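Local coordinates for zinc chaperone AztD (PDB 6CMK), which acts as a periplasmic zinc chaperone that passes one zinc ion directly to the solute-binding protein AztC without forming a stable complex with it, at residues 361-366 with 370-375; 280-285 with 323-328; 75-80 with 95-100. All coordinates share one frame; numbering follows the deposited sequence.

Contact 1 (361-366 with 370-375); sequences KIYVTD and SKIIVL
Strands 361-366 and 371-375 form the two arms of an antiparallel hairpin, their axes 4.5 Å apart at closest approach and their directions 156° apart. Ile-362 with Leu-375 and Val-364 with Ile-373 are hydrogen-bonded pairs, each closed by N-H bonds running both ways; Ile-362 N, for example, lies 2.8 Å from Leu-375 O. At the turn end Asp-366 N bonds to Lys-371 O at 2.9 Å. Here Ser-370 and Lys-371 both face Asp-366 in a G1 beta bulge, and the positive phi of Ser-370 (54°) suits the first position of that bulge.

On the face carrying Tyr-363, the ring lies alongside Val-374, with CE2 3.8 Å from Val-374 CG1. Ile-372 CG2 meets the ring at its edge and also packs 3.9 Å from Tyr-363 CB. The extended chain of Lys-361 puts its apolar CD 3.8 Å from Val-374 CG1, so this methyl touches both neighbours. Thr-365 CG2 lies alongside Ile-372 CG1 (4.1 Å), while the threonine hydroxyl bonds to Arg-354 N and Phe-393 O. On the other face Val-364 CG2 touches Leu-375 CD1 at 4.1 Å. The beta-branched Ile-362, Val-364, Thr-365, Ile-372, Ile-373 and Val-374 suit these buried, extended positions, whereas Lys-371 leads its amine away to a salt bridge with Glu-385.

Strands 355-358 and 381-387 flank the hairpin and complete a four-stranded propeller blade. Ile-362 and Val-364 pack on Tyr-314 and Phe-316 of strand 312-317 in the preceding sheet, while the Tyr-363 hydroxyl reaches Ala-53 O on the opposite face.

Contact 2 (280-285 with 323-328); sequences IILVDP and NQIDVL
Ile-280 and Ile-325 meet end to end through their CD1 methyls, 4.2 Å apart, while Leu-282 extends its CD2 branch to both Ile-325 and Val-327. The side chains that meet are all aliphatic, no hydrogen bond links the two segments, and they bury only 156 Å² between them. What meets here is the surface of one sheet with that of the next, so side chains rather than backbones span the gap; even the nearest CA pair, Leu-282 and Val-327, is 7.3 Å apart.

The tightly packed part is made by the buried Ile-280, Leu-282 and Ile-325. Ile-280 holds CG1 between its backbone N and carbonyl carbon (chi1 58°) and then extends, which carries CD1 out to the opposite strand. The two methyls are in van der Waals contact, and Ile-294 and Val-315 also touch both isoleucines. Leu-282 CD2 makes the closest approach of the contact, packing 3.6 Å from the backbone oxygen Val-327 O, and it meets Ile-325 CG2 more loosely at 4.4 Å. Branched aliphatic residues fit such a layer, filling it without bringing in polar side chains that would need partners.

The open side belongs to Val-327, just past the end of strand 323-326. Its CG1 lies 4.2 Å from Leu-282 CD2, yet the residue is partly exposed, and a triethylene glycol molecule, probably from the crystallisation liquor, lies about 3 Å from its side chain.

Strands 279-283 and 321-326 are each third of four in consecutive antiparallel sheets of the beta propeller. Ile-294 of strand 291-295 and Val-315 of strand 312-317, one from each sheet, fill in beside the contact, so that the two blades pack face against face.

Contact 3 (75-80 with 95-100); sequences SGATIF and GIAFHD
Gly-76, whose positive phi (77°) is readily tolerated by glycine, and Ala-77 bend the chain so that Gly-76 O comes to lie 3.6 Å from Ile-96 O. Just before them Ser-75, with chi1 at 77°, swings OG back to accept the N-H of Ala-77 at 3.0 Å, an ST turn that fixes the bend. Ala-77 CA then lies 3.7 Å from Ile-96 O, and the small methyls of Ala-77 and Ala-97 meet at 4.4 Å between their CB atoms. Across the way Gly-95 adopts backbone angles that leave room only for glycine.

Two carbonyl oxygens cannot bond to each other: Gly-76 O takes the hydroxyl of Ser-94, and Ile-96 O accepts from a water that also donates to Ser-75 O, each at 2.7 Å. A second water connects Ser-75 O with Phe-98 N, and a third connects Ala-77 O with Gly-95 N.

The hairpin of strands 78-83 and 88-100 thus spreads apart at this end, where waters supply partners for backbone groups that do not bond directly across the segments. A bound zinc ion lies about 13 Å from the Ala-97 side chain, and none of these residues is among the observed zinc ligands.

How the contacts relate
Along the chain the order is contact 3, contact 2, contact 1, each closing before the next opens. None touches another. The centres of contacts 1 and 2 are about 22 Å apart; contact 3 has its centre about 23 Å from that of contact 1 and about 27 Å from that of contact 2. All belong to the beta propeller: contacts 1 and 3 lie within single sheets, contact 2 between two, the second of which precedes the sheet of contact 1. That last sheet leads into strand 392-403, which pairs with strand 32-42 and closes the ring. Contact 3 comes within about 9 Å of a zinc site 2 ligand, between the side chains of Ala-97 and Asp-106, while contacts 1 and 2 belong to scaffold away from the metal sites.

Contact 1 (361-366 with 370-375)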
loop_
_atom_site.group_PDB
_atom_site.type_symbol
_atom_site.label_atom_id
_atom_site.label_comp_id
_atom_site.label_asym_id
_atom_site.label_seq_id
_atom_site.Cartn_x
_atom_site.Cartn_y
_atom_site.Cartn_z
ATOM N N LYS B 361 17.328 3.225 8.961
ATOM C CA LYS B 361 17.896 3.611 10.239
ATOM C C LYS B 361 16.933 3.284 11.371
ATOM O O LYS B 361 15.703 3.312 11.210
ATOM C CB LYS B 361 18.225 5.108 10.272
ATOM C CG LYS B 361 19.362 5.497 9.361
ATOM C CD LYS B 361 19.485 7.002 9.260
ATOM C CE LYS B 361 20.817 7.415 8.657
ATOM N NZ LYS B 361 21.063 8.876 8.805
ATOM N N ILE B 362 17.520 2.993 12.524
ATOM C CA ILE B 362 16.805 2.764 13.769
ATOM C C ILE B 362 17.156 3.891 14.727
ATOM O O ILE B 362 18.319 4.308 14.813
ATOM C CB ILE B 362 17.162 1.399 14.384
ATOM C CG1 ILE B 362 16.894 0.266 13.384
ATOM C CG2 ILE B 362 16.348 1.174 15.657
ATOM C CD1 ILE B 362 17.526 -1.048 13.803
ATOM N N TYR B 363 16.149 4.385 15.439
ATOM C CA TYR B 363 16.278 5.545 16.316
ATOM C C TYR B 363 15.870 5.150 17.726
ATOM O O TYR B 363 14.794 4.582 17.928
ATOM C CB TYR B 363 15.414 6.714 15.828
ATOM C CG TYR B 363 15.770 7.159 14.446
ATOM C CD1 TYR B 363 15.328 6.445 13.338
ATOM C CD2 TYR B 363 16.591 8.259 14.238
ATOM C CE1 TYR B 363 15.681 6.823 12.065
ATOM C CE2 TYR B 363 16.941 8.649 12.955
ATOM C CZ TYR B 363 16.471 7.922 11.879
ATOM O OH TYR B 363 16.815 8.291 10.590
ATOM N N VAL B 364 16.726 5.455 18.697
ATOM C CA VAL B 364 16.484 5.103 20.089
ATOM C C VAL B 364 16.631 6.369 20.913
ATOM O O VAL B 364 17.709 6.973 20.935
ATOM C CB VAL B 364 17.455 4.017 20.592
ATOM C CG1 VAL B 364 17.184 3.717 22.064
ATOM C CG2 VAL B 364 17.330 2.750 19.757
ATOM N N THR B 365 15.559 6.775 21.589
ATOM C CA THR B 365 15.663 7.940 22.447
ATOM C C THR B 365 16.423 7.577 23.713
ATOM O O THR B 365 16.329 6.455 24.221
ATOM C CB THR B 365 14.290 8.500 22.802
ATOM O OG1 THR B 365 13.507 7.505 23.478
ATOM C CG2 THR B 365 13.565 8.952 21.545
ATOM N N ASP B 366 17.203 8.533 24.196
ATOM C CA ASP B 366 17.991 8.386 25.420
ATOM C C ASP B 366 17.625 9.589 26.271
ATOM O O ASP B 366 18.375 10.573 26.335
ATOM C CB ASP B 366 19.492 8.314 25.129
ATOM C CG ASP B 366 20.295 7.882 26.334
ATOM O OD1 ASP B 366 19.740 7.928 27.450
ATOM O OD2 ASP B 366 21.482 7.507 26.176
ATOM N N SER B 370 19.446 13.521 26.736
ATOM C CA SER B 370 18.959 14.517 25.790
ATOM C C SER B 370 19.480 14.240 24.381
ATOM O O SER B 370 19.981 15.130 23.694
ATOM C CB SER B 370 19.351 15.925 26.235
ATOM O OG SER B 370 18.930 16.188 27.559
ATOM N N LYS B 371 19.354 12.988 23.937
ATOM C CA LYS B 371 19.797 12.652 22.590
ATOM C C LYS B 371 18.999 11.477 22.052
ATOM O O LYS B 371 18.289 10.785 22.789
ATOM C CB LYS B 371 21.303 12.344 22.550
ATOM C CG LYS B 371 21.749 11.087 23.298
ATOM C CD LYS B 371 23.291 10.941 23.322
ATOM C CE LYS B 371 23.989 12.096 24.050
ATOM N NZ LYS B 371 25.482 12.071 23.960
ATOM N N ILE B 372 19.091 11.301 20.733
ATOM C CA ILE B 372 18.583 10.131 20.033
ATOM C C ILE B 372 19.773 9.450 19.381
ATOM O O ILE B 372 20.544 10.105 18.672
ATOM C CB ILE B 372 17.537 10.517 18.970
ATOM C CG1 ILE B 372 16.377 11.277 19.620
ATOM C CG2 ILE B 372 17.047 9.280 18.215
ATOM C CD1 ILE B 372 15.435 11.926 18.618
ATOM N N ILE B 373 19.922 8.147 19.617
ATOM C CA ILE B 373 20.970 7.356 18.976
ATOM C C ILE B 373 20.444 6.842 17.643
ATOM O O ILE B 373 19.297 6.389 17.550
ATOM C CB ILE B 373 21.416 6.183 19.871
ATOM C CG1 ILE B 373 21.761 6.657 21.284
ATOM C CG2 ILE B 373 22.587 5.453 19.225
ATOM C CD1 ILE B 373 22.683 7.854 21.350
ATOM N N VAL B 374 21.279 6.900 16.605
ATOM C CA VAL B 374 20.890 6.480 15.259
ATOM C C VAL B 374 21.743 5.285 14.863
ATOM O O VAL B 374 22.976 5.363 14.894
ATOM C CB VAL B 374 21.053 7.616 14.233
ATOM C CG1 VAL B 374 20.491 7.193 12.884
ATOM C CG2 VAL B 374 20.378 8.891 14.711
ATOM N N LEU B 375 21.090 4.193 14.484
ATOM C CA LEU B 375 21.775 2.981 14.060
ATOM C C LEU B 375 21.423 2.653 12.621
ATOM O O LEU B 375 20.289 2.847 12.185
ATOM C CB LEU B 375 21.395 1.777 14.926
ATOM C CG LEU B 375 21.727 1.871 16.411
ATOM C CD1 LEU B 375 20.549 2.433 17.208
ATOM C CD2 LEU B 375 22.122 0.497 16.914
#

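Contact 2 (280-285 with 323-328)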
loop_
_atom_site.group_PDB
_atom_site.type_symbol
_atom_site.label_atom_id
_atom_site.label_comp_id
_atom_site.label_asym_id
_atom_site.label_seq_id
_atom_site.Cartn_x
_atom_site.Cartn_y
_atom_site.Cartn_z
ATOM N N ILE B 280 8.679 -12.338 25.445
ATOM C CA ILE B 280 7.732 -11.911 24.423
ATOM C C ILE B 280 7.224 -13.150 23.705
ATOM O O ILE B 280 7.850 -14.212 23.731
ATOM C CB ILE B 280 8.337 -10.912 23.404
ATOM C CG1 ILE B 280 9.563 -11.505 22.692
ATOM C CG2 ILE B 280 8.687 -9.602 24.087
ATOM C CD1 ILE B 280 10.159 -10.595 21.606
ATOM N N ILE B 281 6.056 -13.016 23.078
ATOM C CA ILE B 281 5.546 -14.066 22.208
ATOM C C ILE B 281 5.341 -13.489 20.820
ATOM O O ILE B 281 4.981 -12.320 20.645
ATOM C CB ILE B 281 4.233 -14.717 22.703
ATOM C CG1 ILE B 281 3.190 -13.663 23.078
ATOM C CG2 ILE B 281 4.518 -15.674 23.851
ATOM C CD1 ILE B 281 1.788 -14.239 23.187
ATOM N N LEU B 282 5.584 -14.340 19.832
ATOM C CA LEU B 282 5.351 -14.046 18.430
ATOM C C LEU B 282 4.145 -14.862 18.001
ATOM O O LEU B 282 4.080 -16.064 18.283
ATOM C CB LEU B 282 6.566 -14.409 17.583
ATOM C CG LEU B 282 7.841 -13.560 17.643
ATOM C CD1 LEU B 282 8.356 -13.360 19.049
ATOM C CD2 LEU B 282 8.888 -14.262 16.788
ATOM N N VAL B 283 3.189 -14.213 17.348
ATOM C CA VAL B 283 1.913 -14.836 17.024
ATOM C C VAL B 283 1.655 -14.684 15.535
ATOM O O VAL B 283 1.688 -13.568 15.010
ATOM C CB VAL B 283 0.748 -14.225 17.826
ATOM C CG1 VAL B 283 -0.499 -15.067 17.652
ATOM C CG2 VAL B 283 1.118 -14.125 19.306
ATOM N N ASP B 284 1.367 -15.806 14.868
ATOM C CA ASP B 284 0.971 -15.797 13.463
ATOM C C ASP B 284 -0.531 -16.037 13.363
ATOM O O ASP B 284 -0.982 -17.184 13.500
ATOM C CB ASP B 284 1.740 -16.867 12.690
ATOM C CG ASP B 284 1.483 -16.802 11.194
ATOM O OD1 ASP B 284 0.507 -16.140 10.769
ATOM O OD2 ASP B 284 2.271 -17.407 10.443
ATOM N N PRO B 285 -1.345 -15.001 13.140
ATOM C CA PRO B 285 -2.802 -15.190 13.157
ATOM C C PRO B 285 -3.339 -15.904 11.932
ATOM O O PRO B 285 -4.530 -16.246 11.909
ATOM C CB PRO B 285 -3.325 -13.759 13.232
ATOM C CG PRO B 285 -2.314 -12.982 12.457
ATOM C CD PRO B 285 -0.986 -13.604 12.829
ATOM N N ASN B 323 17.835 -5.179 20.769
ATOM C CA ASN B 323 17.887 -6.569 20.332
ATOM C C ASN B 323 17.092 -6.734 19.045
ATOM O O ASN B 323 15.939 -6.305 18.960
ATOM C CB ASN B 323 17.348 -7.519 21.405
ATOM C CG ASN B 323 17.993 -7.307 22.752
ATOM O OD1 ASN B 323 18.950 -7.992 23.097
ATOM N ND2 ASN B 323 17.459 -6.368 23.533
ATOM N N GLN B 324 17.717 -7.350 18.055
ATOM C CA GLN B 324 17.087 -7.629 16.771
ATOM C C GLN B 324 16.331 -8.950 16.863
ATOM O O GLN B 324 16.914 -9.981 17.219
ATOM C CB GLN B 324 18.158 -7.685 15.683
ATOM C CG GLN B 324 17.626 -7.922 14.288
ATOM C CD GLN B 324 18.751 -8.140 13.293
ATOM O OE1 GLN B 324 19.544 -9.074 13.426
ATOM N NE2 GLN B 324 18.834 -7.268 12.302
ATOM N N ILE B 325 15.037 -8.920 16.558
ATOM C CA ILE B 325 14.208 -10.120 16.523
ATOM C C ILE B 325 14.058 -10.571 15.079
ATOM O O ILE B 325 13.495 -9.846 14.250
ATOM C CB ILE B 325 12.820 -9.876 17.132
ATOM C CG1 ILE B 325 12.937 -9.312 18.544
ATOM C CG2 ILE B 325 12.012 -11.169 17.105
ATOM C CD1 ILE B 325 13.743 -10.180 19.483
ATOM N N ASP B 326 14.513 -11.789 14.798
ATOM C CA ASP B 326 14.240 -12.461 13.525
ATOM C C ASP B 326 12.918 -13.192 13.701
ATOM O O ASP B 326 12.854 -14.240 14.351
ATOM C CB ASP B 326 15.377 -13.404 13.157
ATOM C CG ASP B 326 15.155 -14.105 11.829
ATOM O OD1 ASP B 326 13.990 -14.264 11.403
ATOM O OD2 ASP B 326 16.161 -14.501 11.207
ATOM N N VAL B 327 11.857 -12.619 13.134
ATOM C CA VAL B 327 10.503 -13.084 13.412
ATOM C C VAL B 327 10.269 -14.473 12.831
ATOM O O VAL B 327 9.598 -15.311 13.443
ATOM C CB VAL B 327 9.485 -12.055 12.883
ATOM C CG1 VAL B 327 8.067 -12.530 13.098
ATOM C CG2 VAL B 327 9.693 -10.720 13.588
ATOM N N LEU B 328 10.812 -14.744 11.647
ATOM C CA LEU B 328 10.606 -16.056 11.038
ATOM C C LEU B 328 11.400 -17.149 11.743
ATOM O O LEU B 328 10.924 -18.284 11.847
ATOM C CB LEU B 328 10.950 -15.986 9.550
ATOM C CG LEU B 328 9.958 -15.046 8.843
ATOM C CD1 LEU B 328 10.384 -14.697 7.428
ATOM C CD2 LEU B 328 8.557 -15.652 8.831
#

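Contact 3 (75-80 with 95-100)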
loop_
_atom_site.group_PDB
_atom_site.type_symbol
_atom_site.label_atom_id
_atom_site.label_comp_id
_atom_site.label_asym_id
_atom_site.label_seq_id
_atom_site.Cartn_x
_atom_site.Cartn_y
_atom_site.Cartn_z
ATOM N N SER B 75 -1.527 6.131 6.785
ATOM C CA SER B 75 -1.058 6.911 5.646
ATOM C C SER B 75 0.203 7.687 5.972
ATOM O O SER B 75 0.910 8.105 5.048
ATOM C CB SER B 75 -2.128 7.901 5.186
ATOM O OG SER B 75 -2.192 9.021 6.057
ATOM N N GLY B 76 0.462 7.930 7.262
ATOM C CA GLY B 76 1.536 8.784 7.711
ATOM C C GLY B 76 1.281 10.270 7.577
ATOM O O GLY B 76 2.182 11.063 7.875
ATOM N N ALA B 77 0.091 10.681 7.141
ATOM C CA ALA B 77 -0.149 12.099 6.934
ATOM C C ALA B 77 -0.478 12.826 8.232
ATOM O O ALA B 77 -0.348 14.052 8.285
ATOM C CB ALA B 77 -1.279 12.310 5.923
ATOM N N THR B 78 -0.890 12.110 9.280
ATOM C CA THR B 78 -1.238 12.746 10.544
ATOM C C THR B 78 -0.553 12.042 11.701
ATOM O O THR B 78 -0.349 10.824 11.673
ATOM C CB THR B 78 -2.753 12.757 10.775
ATOM O OG1 THR B 78 -3.260 11.421 10.778
ATOM C CG2 THR B 78 -3.447 13.568 9.693
ATOM N N ILE B 79 -0.173 12.853 12.691
ATOM C CA ILE B 79 0.384 12.439 13.969
ATOM C C ILE B 79 -0.586 12.916 15.036
ATOM O O ILE B 79 -1.005 14.076 15.013
ATOM C CB ILE B 79 1.770 13.066 14.224
ATOM C CG1 ILE B 79 2.729 12.833 13.057
ATOM C CG2 ILE B 79 2.349 12.576 15.545
ATOM C CD1 ILE B 79 3.022 11.404 12.802
ATOM N N PHE B 80 -0.943 12.038 15.959
ATOM C CA PHE B 80 -1.819 12.403 17.064
ATOM C C PHE B 80 -1.036 12.378 18.367
ATOM O O PHE B 80 -0.238 11.469 18.610
ATOM C CB PHE B 80 -3.032 11.474 17.121
ATOM C CG PHE B 80 -3.976 11.679 15.967
ATOM C CD1 PHE B 80 -3.722 11.098 14.745
ATOM C CD2 PHE B 80 -5.090 12.484 16.098
ATOM C CE1 PHE B 80 -4.582 11.299 13.671
ATOM C CE2 PHE B 80 -5.950 12.690 15.032
ATOM C CZ PHE B 80 -5.690 12.093 13.817
ATOM N N GLY B 95 3.185 16.609 7.056
ATOM C CA GLY B 95 3.785 17.253 5.916
ATOM C C GLY B 95 4.333 16.298 4.881
ATOM O O GLY B 95 4.994 16.747 3.940
ATOM N N ILE B 96 4.110 14.996 5.038
ATOM C CA ILE B 96 4.518 14.003 4.051
ATOM C C ILE B 96 3.299 13.164 3.713
ATOM O O ILE B 96 2.693 12.557 4.602
ATOM C CB ILE B 96 5.665 13.107 4.550
ATOM C CG1 ILE B 96 6.899 13.956 4.875
ATOM C CG2 ILE B 96 5.992 12.060 3.484
ATOM C CD1 ILE B 96 8.041 13.190 5.544
ATOM N N ALA B 97 2.939 13.128 2.433
ATOM C CA ALA B 97 1.821 12.325 1.987
ATOM C C ALA B 97 2.139 11.756 0.612
ATOM O O ALA B 97 2.967 12.295 -0.128
ATOM C CB ALA B 97 0.523 13.147 1.958
ATOM N N PHE B 98 1.481 10.651 0.285
ATOM C CA PHE B 98 1.750 9.930 -0.947
ATOM C C PHE B 98 0.494 9.726 -1.780
ATOM O O PHE B 98 -0.638 9.772 -1.283
ATOM C CB PHE B 98 2.378 8.570 -0.660
ATOM C CG PHE B 98 3.708 8.663 0.018
ATOM C CD1 PHE B 98 4.861 8.906 -0.715
ATOM C CD2 PHE B 98 3.799 8.523 1.398
ATOM C CE1 PHE B 98 6.108 8.982 -0.087
ATOM C CE2 PHE B 98 5.035 8.603 2.025
ATOM C CZ PHE B 98 6.180 8.840 1.289
ATOM N N HIS B 99 0.724 9.528 -3.076
ATOM C CA HIS B 99 -0.299 9.085 -4.011
ATOM C C HIS B 99 0.160 7.784 -4.653
ATOM O O HIS B 99 1.281 7.706 -5.170
ATOM C CB HIS B 99 -0.560 10.134 -5.088
ATOM C CG HIS B 99 -1.014 11.450 -4.549
ATOM N ND1 HIS B 99 -2.295 11.659 -4.087
ATOM C CD2 HIS B 99 -0.360 12.625 -4.397
ATOM C CE1 HIS B 99 -2.410 12.908 -3.671
ATOM N NE2 HIS B 99 -1.250 13.515 -3.849
ATOM N N ASP B 100 -0.718 6.781 -4.629
ATOM C CA ASP B 100 -0.439 5.434 -5.133
ATOM C C ASP B 100 -0.794 5.383 -6.614
ATOM O O ASP B 100 -1.968 5.288 -6.975
ATOM C CB ASP B 100 -1.248 4.414 -4.337
ATOM C CG ASP B 100 -0.979 2.974 -4.752
ATOM O OD1 ASP B 100 -0.272 2.749 -5.752
ATOM O OD2 ASP B 100 -1.488 2.064 -4.053
HETATM O O HOH W 1 -0.085 9.321 2.454
HETATM O O HOH W 2 2.999 9.845 4.704
HETATM O O HOH W 3 0.390 15.934 6.312
#